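Local atomic coordinates of PbSGBP-B lipoprotein (Prevotella bryantii B14, PDB entry 6D2Y), a protein that probably binds polysaccharides at the bacterial cell surface, as a lipoprotein of a polysaccharide utilization locus. Residues H296-D301 / D349-T354; A303-W308 / I332-P337. One frame throughout, in Å; residues are numbered along the deposited sequence. Where two conformers were deposited one is given.

Contact 1: H296-D301 / D349-T354; sequences HPRLCD and DVNGVT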
loop_
_atom_site.group_PDB
_atom_site.type_symbol
_atom_site.label_atom_id
_atom_site.label_comp_id
_atom_site.label_asym_id
_atom_site.label_seq_id
_atom_site.Cartn_x
_atom_site.Cartn_y
_atom_site.Cartn_z
ATOM N N HIS A 296 18.649 -15.143 19.222
ATOM C CA HIS A 296 18.275 -14.907 17.831
ATOM C C HIS A 296 17.096 -15.788 17.439
ATOM O O HIS A 296 17.274 -16.783 16.725
ATOM C CB HIS A 296 19.456 -15.156 16.891
ATOM C CG HIS A 296 20.650 -14.303 17.179
ATOM N ND1 HIS A 296 21.898 -14.569 16.655
ATOM C CD2 HIS A 296 20.789 -13.185 17.930
ATOM C CE1 HIS A 296 22.754 -13.655 17.075
ATOM N NE2 HIS A 296 22.106 -12.804 17.849
ATOM N N PRO A 297 15.881 -15.451 17.864
ATOM C CA PRO A 297 14.731 -16.308 17.563
ATOM C C PRO A 297 14.349 -16.247 16.094
ATOM O O PRO A 297 14.757 -15.354 15.346
ATOM C CB PRO A 297 13.621 -15.726 18.442
ATOM C CG PRO A 297 13.978 -14.276 18.553
ATOM C CD PRO A 297 15.485 -14.215 18.563
ATOM N N ARG A 298 13.546 -17.226 15.686
ATOM C CA ARG A 298 12.964 -17.204 14.353
ATOM C C ARG A 298 12.013 -16.021 14.230
ATOM O O ARG A 298 11.273 -15.697 15.164
ATOM C CB ARG A 298 12.228 -18.517 14.074
ATOM C CG ARG A 298 13.156 -19.686 13.777
ATOM C CD ARG A 298 12.562 -21.028 14.189
ATOM N NE ARG A 298 11.318 -21.336 13.490
ATOM C CZ ARG A 298 10.156 -21.556 14.097
ATOM N NH1 ARG A 298 10.077 -21.511 15.421
ATOM N NH2 ARG A 298 9.074 -21.829 13.383
ATOM N N LEU A 299 12.039 -15.361 13.071
ATOM C CA LEU A 299 11.201 -14.182 12.888
ATOM C C LEU A 299 9.718 -14.531 12.934
ATOM O O LEU A 299 8.897 -13.693 13.323
ATOM C CB LEU A 299 11.552 -13.490 11.572
ATOM C CG LEU A 299 12.955 -12.888 11.533
ATOM C CD1 LEU A 299 13.227 -12.260 10.181
ATOM C CD2 LEU A 299 13.123 -11.863 12.644
ATOM N N CYS A 300 9.357 -15.759 12.556
ATOM C CA CYS A 300 7.959 -16.174 12.615
ATOM C C CYS A 300 7.464 -16.347 14.045
ATOM O O CYS A 300 6.250 -16.429 14.262
ATOM C CB CYS A 300 7.762 -17.473 11.838
ATOM S SG CYS A 300 8.865 -18.809 12.342
ATOM N N ASP A 301 8.371 -16.415 15.019
ATOM C CA ASP A 301 7.992 -16.420 16.424
ATOM C C ASP A 301 7.969 -15.024 17.029
ATOM O O ASP A 301 7.366 -14.831 18.090
ATOM C CB ASP A 301 8.951 -17.302 17.231
ATOM C CG ASP A 301 8.790 -18.774 16.917
ATOM O OD1 ASP A 301 7.655 -19.202 16.616
ATOM O OD2 ASP A 301 9.801 -19.505 16.971
ATOM N N ASP A 349 17.163 -28.447 15.325
ATOM C CA ASP A 349 16.599 -27.533 16.303
ATOM C C ASP A 349 15.469 -28.221 17.069
ATOM O O ASP A 349 15.200 -29.411 16.890
ATOM C CB ASP A 349 16.133 -26.240 15.619
ATOM C CG ASP A 349 15.118 -26.482 14.509
ATOM O OD1 ASP A 349 14.665 -27.631 14.326
ATOM O OD2 ASP A 349 14.772 -25.504 13.812
ATOM N N VAL A 350 14.787 -27.461 17.924
ATOM C CA VAL A 350 13.733 -28.000 18.778
ATOM C C VAL A 350 12.492 -28.321 17.958
ATOM O O VAL A 350 11.484 -28.792 18.496
ATOM C CB VAL A 350 13.395 -27.023 19.919
ATOM C CG1 VAL A 350 14.641 -26.703 20.725
ATOM C CG2 VAL A 350 12.780 -25.751 19.356
ATOM N N ASN A 351 12.548 -28.062 16.653
ATOM C CA ASN A 351 11.443 -28.345 15.748
ATOM C C ASN A 351 11.738 -29.513 14.815
ATOM O O ASN A 351 10.928 -29.804 13.928
ATOM C CB ASN A 351 11.095 -27.095 14.936
ATOM C CG ASN A 351 10.795 -25.895 15.814
ATOM O OD1 ASN A 351 10.292 -26.039 16.929
ATOM N ND2 ASN A 351 11.105 -24.703 15.315
ATOM N N GLY A 352 12.871 -30.187 14.993
ATOM C CA GLY A 352 13.224 -31.316 14.157
ATOM C C GLY A 352 13.769 -30.962 12.793
ATOM O O GLY A 352 13.909 -31.856 11.949
ATOM N N VAL A 353 14.081 -29.693 12.551
ATOM C CA VAL A 353 14.590 -29.237 11.263
ATOM C C VAL A 353 16.104 -29.387 11.250
ATOM O O VAL A 353 16.784 -29.015 12.213
ATOM C CB VAL A 353 14.184 -27.776 10.998
ATOM C CG1 VAL A 353 14.801 -27.272 9.701
ATOM C CG2 VAL A 353 12.671 -27.642 10.962
ATOM N N THR A 354 16.637 -29.932 10.160
ATOM C CA THR A 354 18.081 -30.003 9.963
ATOM C C THR A 354 18.562 -28.650 9.451
ATOM O O THR A 354 18.288 -28.278 8.305
ATOM C CB THR A 354 18.439 -31.124 8.993
ATOM O OG1 THR A 354 17.668 -32.290 9.308
ATOM C CG2 THR A 354 19.918 -31.464 9.097
#
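The guanidinium of Arg-298 lies between two unlike neighbours. The side-chain amide of Asn-351 reaches over one face, and Cys-300 SG, from Arg-298's own segment, lies over the other. Both are offset toward the rim of the group. The amide and guanidinium planes are 74° apart, so the amide comes down on the face rather than stacking flat. Arg-298 is extended through chi2 and then bends at chi3 (61°), which turns the guanidinium back to Asp-301. There NH1 of Arg-298 forms a salt bridge with OD2 of Asp-301, at 2.6 Å. This pairing probably fixes the rotation of the guanidinium. The backbone turns here too, with Asp-301 N bonded to Arg-298 O at 3.0 Å.

Asn-351 is carried by a tight turn. Asp-349 OD1 accepts from Val-353 N at 2.8 Å and from Asn-351 N at 3.2 Å. The two donors come from opposite faces of the carboxylate plane. The other oxygen, OD2, is bonded to Tyr-293 OH, so the carboxylate is held at both oxygens. Gly-352 N closes the turn on Asp-349 O at 3.1 Å. The arrangement is an Asx turn within a type I beta turn, in a loop of the glycan-binding domain away from the magnesium site.

Contact 2: A303-W308 / I332-P337; sequences ADFSDW and IIFGSP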
loop_
_atom_site.group_PDB
_atom_site.type_symbol
_atom_site.label_atom_id
_atom_site.label_comp_id
_atom_site.label_asym_id
_atom_site.label_seq_id
_atom_site.Cartn_x
_atom_site.Cartn_y
_atom_site.Cartn_z
ATOM N N ALA A 303 6.882 -12.199 15.212
ATOM C CA ALA A 303 5.641 -11.639 14.703
ATOM C C ALA A 303 4.826 -12.739 14.037
ATOM O O ALA A 303 5.363 -13.757 13.593
ATOM C CB ALA A 303 5.897 -10.495 13.710
ATOM N N ASP A 304 3.515 -12.521 13.969
ATOM C CA ASP A 304 2.601 -13.531 13.450
ATOM C C ASP A 304 2.539 -13.452 11.929
ATOM O O ASP A 304 2.095 -12.444 11.370
ATOM C CB ASP A 304 1.209 -13.353 14.051
ATOM C CG ASP A 304 0.286 -14.510 13.726
ATOM O OD1 ASP A 304 0.146 -15.418 14.571
ATOM O OD2 ASP A 304 -0.295 -14.512 12.620
ATOM N N PHE A 305 2.971 -14.523 11.264
ATOM C CA PHE A 305 2.961 -14.604 9.811
ATOM C C PHE A 305 1.838 -15.484 9.277
ATOM O O PHE A 305 1.820 -15.783 8.079
ATOM C CB PHE A 305 4.307 -15.123 9.302
ATOM C CG PHE A 305 5.400 -14.092 9.299
ATOM C CD1 PHE A 305 6.167 -13.870 10.431
ATOM C CD2 PHE A 305 5.671 -13.353 8.159
ATOM C CE1 PHE A 305 7.176 -12.926 10.429
ATOM C CE2 PHE A 305 6.680 -12.411 8.148
ATOM C CZ PHE A 305 7.434 -12.195 9.285
ATOM N N SER A 306 0.914 -15.916 10.133
ATOM C CA SER A 306 -0.209 -16.717 9.667
ATOM C C SER A 306 -1.042 -15.919 8.671
ATOM O O SER A 306 -1.172 -14.695 8.779
ATOM C CB SER A 306 -1.075 -17.166 10.846
ATOM O OG SER A 306 -1.626 -16.055 11.530
ATOM N N ASP A 307 -1.603 -16.629 7.690
ATOM C CA ASP A 307 -2.355 -16.009 6.599
ATOM C C ASP A 307 -1.522 -14.915 5.933
ATOM O O ASP A 307 -1.941 -13.763 5.802
ATOM C CB ASP A 307 -3.696 -15.461 7.093
ATOM C CG ASP A 307 -4.578 -16.536 7.703
ATOM O OD1 ASP A 307 -4.565 -17.678 7.196
ATOM O OD2 ASP A 307 -5.287 -16.237 8.687
ATOM N N TRP A 308 -0.315 -15.300 5.508
ATOM C CA TRP A 308 0.645 -14.338 4.976
ATOM C C TRP A 308 0.180 -13.713 3.668
ATOM O O TRP A 308 0.589 -12.592 3.344
ATOM C CB TRP A 308 2.004 -15.011 4.785
ATOM C CG TRP A 308 1.961 -16.207 3.888
ATOM C CD1 TRP A 308 2.047 -16.215 2.526
ATOM C CD2 TRP A 308 1.825 -17.577 4.288
ATOM N NE1 TRP A 308 1.972 -17.504 2.053
ATOM C CE2 TRP A 308 1.834 -18.358 3.116
ATOM C CE3 TRP A 308 1.694 -18.218 5.524
ATOM C CZ2 TRP A 308 1.720 -19.746 3.143
ATOM C CZ3 TRP A 308 1.580 -19.596 5.549
ATOM C CH2 TRP A 308 1.593 -20.346 4.366
ATOM N N ILE A 332 14.592 -8.896 -1.219
ATOM C CA ILE A 332 14.229 -9.154 0.169
ATOM C C ILE A 332 13.819 -10.618 0.257
ATOM O O ILE A 332 12.760 -11.006 -0.247
ATOM C CB ILE A 332 13.109 -8.216 0.638
ATOM C CG1 ILE A 332 13.489 -6.761 0.349
ATOM C CG2 ILE A 332 12.828 -8.412 2.117
ATOM C CD1 ILE A 332 12.326 -5.796 0.417
ATOM N N ILE A 333 14.657 -11.440 0.886
ATOM C CA ILE A 333 14.504 -12.892 0.859
ATOM C C ILE A 333 14.227 -13.393 2.271
ATOM O O ILE A 333 15.059 -13.227 3.170
ATOM C CB ILE A 333 15.746 -13.592 0.282
ATOM C CG1 ILE A 333 16.297 -12.832 -0.929
ATOM C CG2 ILE A 333 15.418 -15.023 -0.104
ATOM C CD1 ILE A 333 17.568 -12.064 -0.634
ATOM N N PHE A 334 13.067 -14.017 2.456
ATOM C CA PHE A 334 12.763 -14.761 3.668
ATOM C C PHE A 334 13.215 -16.205 3.500
ATOM O O PHE A 334 13.208 -16.751 2.394
ATOM C CB PHE A 334 11.267 -14.717 3.983
ATOM C CG PHE A 334 10.832 -13.470 4.702
ATOM C CD1 PHE A 334 11.091 -13.310 6.053
ATOM C CD2 PHE A 334 10.146 -12.468 4.033
ATOM C CE1 PHE A 334 10.687 -12.172 6.721
ATOM C CE2 PHE A 334 9.738 -11.326 4.697
ATOM C CZ PHE A 334 10.010 -11.177 6.042
ATOM N N GLY A 335 13.606 -16.821 4.605
ATOM C CA GLY A 335 14.134 -18.173 4.553
ATOM C C GLY A 335 13.768 -18.971 5.780
ATOM O O GLY A 335 13.604 -18.424 6.876
ATOM N N SER A 336 13.640 -20.276 5.588
ATOM C CA SER A 336 13.395 -21.244 6.640
ATOM C C SER A 336 14.714 -21.702 7.246
ATOM O O SER A 336 15.781 -21.513 6.654
ATOM C CB SER A 336 12.628 -22.441 6.079
ATOM O OG SER A 336 13.432 -23.190 5.184
ATOM N N PRO A 337 14.682 -22.303 8.441
ATOM C CA PRO A 337 15.916 -22.879 8.994
ATOM C C PRO A 337 16.507 -23.958 8.110
ATOM O O PRO A 337 17.726 -24.188 8.164
ATOM C CB PRO A 337 15.463 -23.449 10.346
ATOM C CG PRO A 337 14.248 -22.682 10.691
ATOM C CD PRO A 337 13.558 -22.423 9.386
#
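Phe-305 and Phe-334 make the whole of this contact. Their rings form an offset edge-to-face pair, with the edge of Phe-305 directed at the face of Phe-334. The centroids are 5.7 Å apart and the planes are inclined at 71°. Two pairs of ring carbons share the approach. Phe-305 CE2 is 4.1 Å from Phe-334 CZ, and Phe-305 CZ is 4.1 Å from Phe-334 CE1. The side chains arrive from opposite directions. Each has CG beside its backbone N and anti to the carbonyl carbon (chi1 -78° for Phe-305, -82° for Phe-334), which brings the two rings together between the backbones.

Both residues are buried and the contact is apolar. Phe-421 adds a third ring, stacked on Phe-305 and edge-to-face with Phe-334. Leu-223 and Val-456, from two strands of another sheet, also touch Phe-305, while Leu-424 of the neighbouring strand touches Phe-334.

Phe-334 belongs to strand 330-335, and Phe-305 to the loop that leads into strand 311-318. The backbone of Phe-334 is bound as well, its O accepting from Trp-369 NE1. This is aromatic packing in the hydrophobic interior between the sheets of a beta sandwich.

Overall arrangement
All four segments lie in the C-terminal glycan-binding domain. The chain passes through 296-301 and the short helix 299-302, then at once enters 303-308, the first half of contact 2. It next runs through strand 311-318 and reaches 332-337 on strand 330-335, which closes the inner loop. Only later does 349-354 close the outer loop of contact 1. Contact 2 is therefore nested inside contact 1. Their centres are about 12 Å apart, and they touch on both sides. Leu-299 and Cys-300 pack on the ring of Phe-305, and Asp-349 and Val-353 pack on Pro-337. Contact 1 joins outer loops, whereas contact 2 ties the loop before strand 311-318 to strand 330-335 of the four-stranded sheet.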